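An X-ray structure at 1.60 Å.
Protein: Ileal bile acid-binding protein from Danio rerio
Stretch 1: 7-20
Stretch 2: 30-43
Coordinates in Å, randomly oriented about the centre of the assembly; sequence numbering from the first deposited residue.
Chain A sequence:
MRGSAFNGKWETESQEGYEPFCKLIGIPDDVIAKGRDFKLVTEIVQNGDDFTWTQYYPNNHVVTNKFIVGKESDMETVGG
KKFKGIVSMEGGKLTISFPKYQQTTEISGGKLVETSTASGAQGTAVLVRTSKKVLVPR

Stretch 1 7-20: NGKWETESQEGYEP
Stretch 2, residues 30-43: DVIAKGRDFKLVTE

Two segments of a chain can meet at more than one place, and in the ileal bile acid-binding protein of zebrafish backbone pairing governs one junction while side chains reaching a helix and the turn after it govern the other. Residues 8-16 form a strand that runs antiparallel to strand 41-43, at 158° between their directions and 4.5 Å at closest approach. Trp10 (phi/psi -126/150) and Thr42 (-117/130) are the hydrogen-bonded pair, with CA atoms 5.1 Å apart: Trp10 N donates to Thr42 O and Thr42 N to Trp10 O, both at 2.8 Å. The flanking non-hydrogen-bonded pairs, Lys9 with Glu43 and Glu11 with Val41, are narrower, at 4.4 and 4.3 Å between CA atoms. Here CA-H groups face carbonyls, as in Val41 CA to Trp10 O, 3.2 Å. Thr12 N to Leu40 O, 3.0 Å, extends the ladder beyond the second strand.

Side chains alternate accordingly. Lys9, Glu11, Val41 and Glu43 share one face, Trp10 and Thr42 the other. Lys9 (chi1 m, the rest t) and Glu43 (chi1 and chi2 t) are extended, so that Lys9 CE lies 3.8 Å from Glu43 CD. Glu11, t at chi1 and chi2 with chi3 -103°, passes its CG 3.9 Å from Lys39 CB and places OE1 2.7 Å from a water, which also donates to Lys39 O at 2.9 Å. Trp10 (chi1 -53°, chi2 82°) and Thr42 (chi1 m) are buried, with their CB atoms 4.4 Å apart. Thr12, also m, points toward the second stretch; its OG1 donates to a second water at 3.0 Å. That water accepts from Leu40 N (3.0 Å) and donates to Phe38 O and Gln15 OE1 (both 2.9 Å), joining both stretches where the strand pairing ends.

The second junction lies beyond Gly17, whose phi of 82° favours glycine and which occupies the N-cap position of the next helix. Tyr18, at phi/psi -56/-51, adopts chi1 168° (t) and chi2 80°, directing its ring to the helix that contains Ile32. One ring thus serves two contacts: OH donates to Ile32 O at 2.8 Å, near the ring plane, while CE2 packs 3.6 Å from Ile32 CG2 (Ile32 chi1 m, chi2 t). Gly35 leaves helical geometry at -101/7 and opens a type I turn to Phe38; a CB there would sit a tight 3.0 Å from Tyr18 OH. Arg36 CB lies 3.8 Å from Tyr18 CE2, and chi1 p and chi2 t carry NE onward to Glu19. There Glu19, with chi1 m, chi2 t and chi3 15°, brings OE2 3.4 Å from Arg36 NE, a salt bridge whose hydrogen bond is weak.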

# COMPACT_ATOMS: atom_id res chain seq x y z
N ASN A 7 -12.30 -2.10 6.48
CA ASN A 7 -13.35 -1.68 5.56
C ASN A 7 -13.49 -0.17 5.49
O ASN A 7 -13.53 0.50 6.51
CB ASN A 7 -14.71 -2.28 5.96
CG ASN A 7 -14.89 -3.70 5.48
OD1 ASN A 7 -14.98 -4.63 6.28
ND2 ASN A 7 -14.96 -3.86 4.17
N GLY A 8 -13.58 0.33 4.26
CA GLY A 8 -13.96 1.72 4.04
C GLY A 8 -13.13 2.45 3.01
O GLY A 8 -12.33 1.86 2.31
N LYS A 9 -13.35 3.76 2.93
CA LYS A 9 -12.51 4.63 2.10
C LYS A 9 -11.66 5.50 3.01
O LYS A 9 -12.16 6.11 3.96
CB LYS A 9 -13.32 5.51 1.14
CG LYS A 9 -13.83 4.77 -0.10
CD LYS A 9 -14.34 5.74 -1.16
CE LYS A 9 -14.84 4.99 -2.39
NZ LYS A 9 -15.10 5.93 -3.50
N TRP A 10 -10.37 5.52 2.70
CA TRP A 10 -9.33 6.17 3.50
C TRP A 10 -8.54 7.12 2.62
O TRP A 10 -8.40 6.87 1.43
CB TRP A 10 -8.36 5.11 4.02
CG TRP A 10 -9.01 3.95 4.76
CD1 TRP A 10 -9.60 2.84 4.20
CD2 TRP A 10 -9.13 3.79 6.18
NE1 TRP A 10 -10.05 2.00 5.19
CE2 TRP A 10 -9.78 2.56 6.42
CE3 TRP A 10 -8.72 4.56 7.29
CZ2 TRP A 10 -10.05 2.08 7.71
CZ3 TRP A 10 -9.00 4.09 8.57
CH2 TRP A 10 -9.66 2.87 8.77
N GLU A 11 -8.02 8.19 3.20
CA GLU A 11 -7.21 9.14 2.43
C GLU A 11 -5.95 9.52 3.19
O GLU A 11 -5.99 9.80 4.39
CB GLU A 11 -8.03 10.40 2.13
CG GLU A 11 -7.35 11.42 1.24
CD GLU A 11 -8.21 12.67 1.12
OE1 GLU A 11 -8.87 12.86 0.07
OE2 GLU A 11 -8.24 13.46 2.10
N THR A 12 -4.83 9.53 2.48
CA THR A 12 -3.54 9.85 3.08
C THR A 12 -3.62 11.16 3.86
O THR A 12 -4.10 12.16 3.35
CB THR A 12 -2.46 9.96 2.01
OG1 THR A 12 -2.43 8.75 1.26
CG2 THR A 12 -1.11 10.19 2.66
N GLU A 13 -3.13 11.13 5.10
CA GLU A 13 -3.14 12.29 5.99
C GLU A 13 -1.71 12.68 6.35
O GLU A 13 -1.36 13.86 6.38
CB GLU A 13 -3.97 11.94 7.23
CG GLU A 13 -4.04 12.97 8.33
CD GLU A 13 -4.84 12.46 9.52
OE1 GLU A 13 -5.67 13.24 10.04
OE2 GLU A 13 -4.63 11.30 9.94
N SER A 14 -0.89 11.65 6.60
CA SER A 14 0.52 11.80 6.98
C SER A 14 1.36 10.89 6.08
O SER A 14 0.92 9.80 5.69
CB SER A 14 0.73 11.39 8.43
OG SER A 14 -0.11 12.13 9.30
N GLN A 15 2.57 11.33 5.77
CA GLN A 15 3.46 10.58 4.90
C GLN A 15 4.90 10.89 5.27
O GLN A 15 5.28 12.05 5.34
CB GLN A 15 3.18 10.97 3.46
CG GLN A 15 3.65 9.97 2.43
CD GLN A 15 2.94 10.14 1.11
OE1 GLN A 15 1.99 9.42 0.79
NE2 GLN A 15 3.38 11.12 0.33
N GLU A 16 5.70 9.84 5.49
CA GLU A 16 7.13 10.01 5.80
C GLU A 16 7.96 9.10 4.91
O GLU A 16 7.59 7.95 4.70
CB GLU A 16 7.43 9.66 7.26
CG GLU A 16 6.91 10.64 8.29
CD GLU A 16 7.38 10.28 9.69
OE1 GLU A 16 8.51 10.66 10.06
OE2 GLU A 16 6.62 9.61 10.42
N GLY A 17 9.08 9.62 4.42
CA GLY A 17 10.02 8.83 3.62
C GLY A 17 9.68 8.66 2.15
O GLY A 17 10.29 7.84 1.46
N TYR A 18 8.73 9.45 1.65
CA TYR A 18 8.26 9.33 0.28
C TYR A 18 9.38 9.46 -0.76
O TYR A 18 9.52 8.60 -1.64
CB TYR A 18 7.15 10.37 0.03
CG TYR A 18 6.75 10.59 -1.41
CD1 TYR A 18 5.88 9.71 -2.05
CD2 TYR A 18 7.20 11.71 -2.10
CE1 TYR A 18 5.49 9.94 -3.37
CE2 TYR A 18 6.83 11.94 -3.41
CZ TYR A 18 5.98 11.06 -4.04
OH TYR A 18 5.61 11.30 -5.34
N GLU A 19 10.19 10.50 -0.65
CA GLU A 19 11.24 10.74 -1.64
C GLU A 19 12.37 9.70 -1.62
O GLU A 19 12.68 9.13 -2.67
CB GLU A 19 11.75 12.18 -1.58
CG GLU A 19 10.62 13.16 -1.87
CD GLU A 19 11.07 14.59 -2.07
OE1 GLU A 19 12.29 14.83 -2.27
OE2 GLU A 19 10.18 15.47 -2.03
N PRO A 20 12.98 9.42 -0.45
CA PRO A 20 14.01 8.38 -0.45
C PRO A 20 13.50 7.00 -0.88
O PRO A 20 14.23 6.27 -1.56
CB PRO A 20 14.48 8.34 1.01
CG PRO A 20 14.10 9.65 1.57
CD PRO A 20 12.83 10.03 0.89
N ASP A 30 10.96 13.49 -11.66
CA ASP A 30 9.83 14.37 -11.98
C ASP A 30 8.49 13.77 -11.54
O ASP A 30 7.59 14.50 -11.13
CB ASP A 30 9.83 14.75 -13.47
CG ASP A 30 10.86 15.82 -13.81
OD1 ASP A 30 11.98 15.80 -13.24
OD2 ASP A 30 10.56 16.69 -14.66
N VAL A 31 8.38 12.45 -11.62
CA VAL A 31 7.18 11.73 -11.15
C VAL A 31 7.05 11.85 -9.63
O VAL A 31 5.95 12.03 -9.10
CB VAL A 31 7.20 10.24 -11.57
CG1 VAL A 31 5.95 9.52 -11.08
CG2 VAL A 31 7.34 10.10 -13.08
N ILE A 32 8.19 11.75 -8.93
CA ILE A 32 8.23 11.96 -7.48
C ILE A 32 7.77 13.38 -7.15
O ILE A 32 6.91 13.58 -6.30
CB ILE A 32 9.66 11.70 -6.92
CG1 ILE A 32 10.02 10.22 -7.06
CG2 ILE A 32 9.77 12.17 -5.46
CD1 ILE A 32 11.48 9.91 -6.82
N ALA A 33 8.34 14.36 -7.87
CA ALA A 33 8.03 15.77 -7.67
C ALA A 33 6.55 16.07 -7.91
O ALA A 33 5.93 16.79 -7.12
CB ALA A 33 8.91 16.64 -8.55
N LYS A 34 5.99 15.52 -8.98
CA LYS A 34 4.61 15.82 -9.35
C LYS A 34 3.60 15.21 -8.39
O LYS A 34 2.49 15.74 -8.23
CB LYS A 34 4.30 15.43 -10.80
CG LYS A 34 4.55 16.56 -11.80
CD LYS A 34 6.02 16.64 -12.18
CE LYS A 34 6.57 18.05 -12.04
NZ LYS A 34 8.06 18.02 -11.96
N GLY A 35 3.98 14.11 -7.75
CA GLY A 35 3.09 13.39 -6.85
C GLY A 35 3.30 13.64 -5.37
O GLY A 35 2.66 12.99 -4.54
N ARG A 36 4.17 14.58 -5.02
CA ARG A 36 4.58 14.76 -3.62
C ARG A 36 3.48 15.28 -2.67
O ARG A 36 3.53 15.02 -1.47
CB ARG A 36 5.88 15.58 -3.50
CG ARG A 36 5.73 17.08 -3.74
CD ARG A 36 6.91 17.85 -3.13
NE ARG A 36 8.17 17.59 -3.82
CZ ARG A 36 8.74 18.44 -4.67
NH1 ARG A 36 8.18 19.61 -4.95
NH2 ARG A 36 9.89 18.11 -5.25
N ASP A 37 2.49 15.98 -3.22
CA ASP A 37 1.38 16.50 -2.41
C ASP A 37 0.05 15.78 -2.68
O ASP A 37 -0.98 16.14 -2.11
CB ASP A 37 1.23 18.01 -2.60
CG ASP A 37 2.48 18.79 -2.18
OD1 ASP A 37 2.71 19.86 -2.77
OD2 ASP A 37 3.22 18.34 -1.27
N PHE A 38 0.08 14.77 -3.54
CA PHE A 38 -1.12 14.00 -3.87
C PHE A 38 -1.54 13.19 -2.65
O PHE A 38 -0.69 12.62 -1.96
CB PHE A 38 -0.85 13.09 -5.07
CG PHE A 38 -2.06 12.34 -5.60
CD1 PHE A 38 -2.97 12.97 -6.45
CD2 PHE A 38 -2.28 11.01 -5.26
CE1 PHE A 38 -4.08 12.29 -6.96
CE2 PHE A 38 -3.40 10.32 -5.75
CZ PHE A 38 -4.30 10.95 -6.60
N LYS A 39 -2.84 13.15 -2.37
CA LYS A 39 -3.35 12.35 -1.26
C LYS A 39 -4.01 11.09 -1.82
O LYS A 39 -5.09 11.15 -2.41
CB LYS A 39 -4.33 13.16 -0.41
CG LYS A 39 -3.72 14.41 0.19
CD LYS A 39 -4.60 15.04 1.26
CE LYS A 39 -5.53 16.08 0.70
NZ LYS A 39 -4.82 17.24 0.08
N LEU A 40 -3.36 9.95 -1.65
CA LEU A 40 -3.91 8.72 -2.19
C LEU A 40 -5.14 8.29 -1.40
O LEU A 40 -5.10 8.19 -0.17
CB LEU A 40 -2.87 7.62 -2.11
CG LEU A 40 -3.24 6.28 -2.76
CD1 LEU A 40 -3.23 6.45 -4.27
CD2 LEU A 40 -2.24 5.20 -2.32
N VAL A 41 -6.23 8.01 -2.13
CA VAL A 41 -7.43 7.40 -1.54
C VAL A 41 -7.40 5.89 -1.75
O VAL A 41 -7.13 5.41 -2.85
CB VAL A 41 -8.73 7.99 -2.11
CG1 VAL A 41 -9.96 7.23 -1.62
CG2 VAL A 41 -8.85 9.45 -1.70
N THR A 42 -7.67 5.18 -0.66
CA THR A 42 -7.69 3.72 -0.65
C THR A 42 -9.10 3.27 -0.30
O THR A 42 -9.67 3.74 0.68
CB THR A 42 -6.72 3.16 0.41
OG1 THR A 42 -5.38 3.56 0.09
CG2 THR A 42 -6.77 1.65 0.45
N GLU A 43 -9.64 2.36 -1.10
CA GLU A 43 -10.92 1.74 -0.78
C GLU A 43 -10.69 0.27 -0.49
O GLU A 43 -10.07 -0.44 -1.29
CB GLU A 43 -11.87 1.90 -1.96
CG GLU A 43 -13.24 1.30 -1.75
CD GLU A 43 -14.07 1.35 -3.02
OE1 GLU A 43 -13.52 1.63 -4.11
OE2 GLU A 43 -15.28 1.10 -2.91
O HOH W 1 -7.50 12.82 -2.29
O HOH W 2 -0.49 9.96 -0.71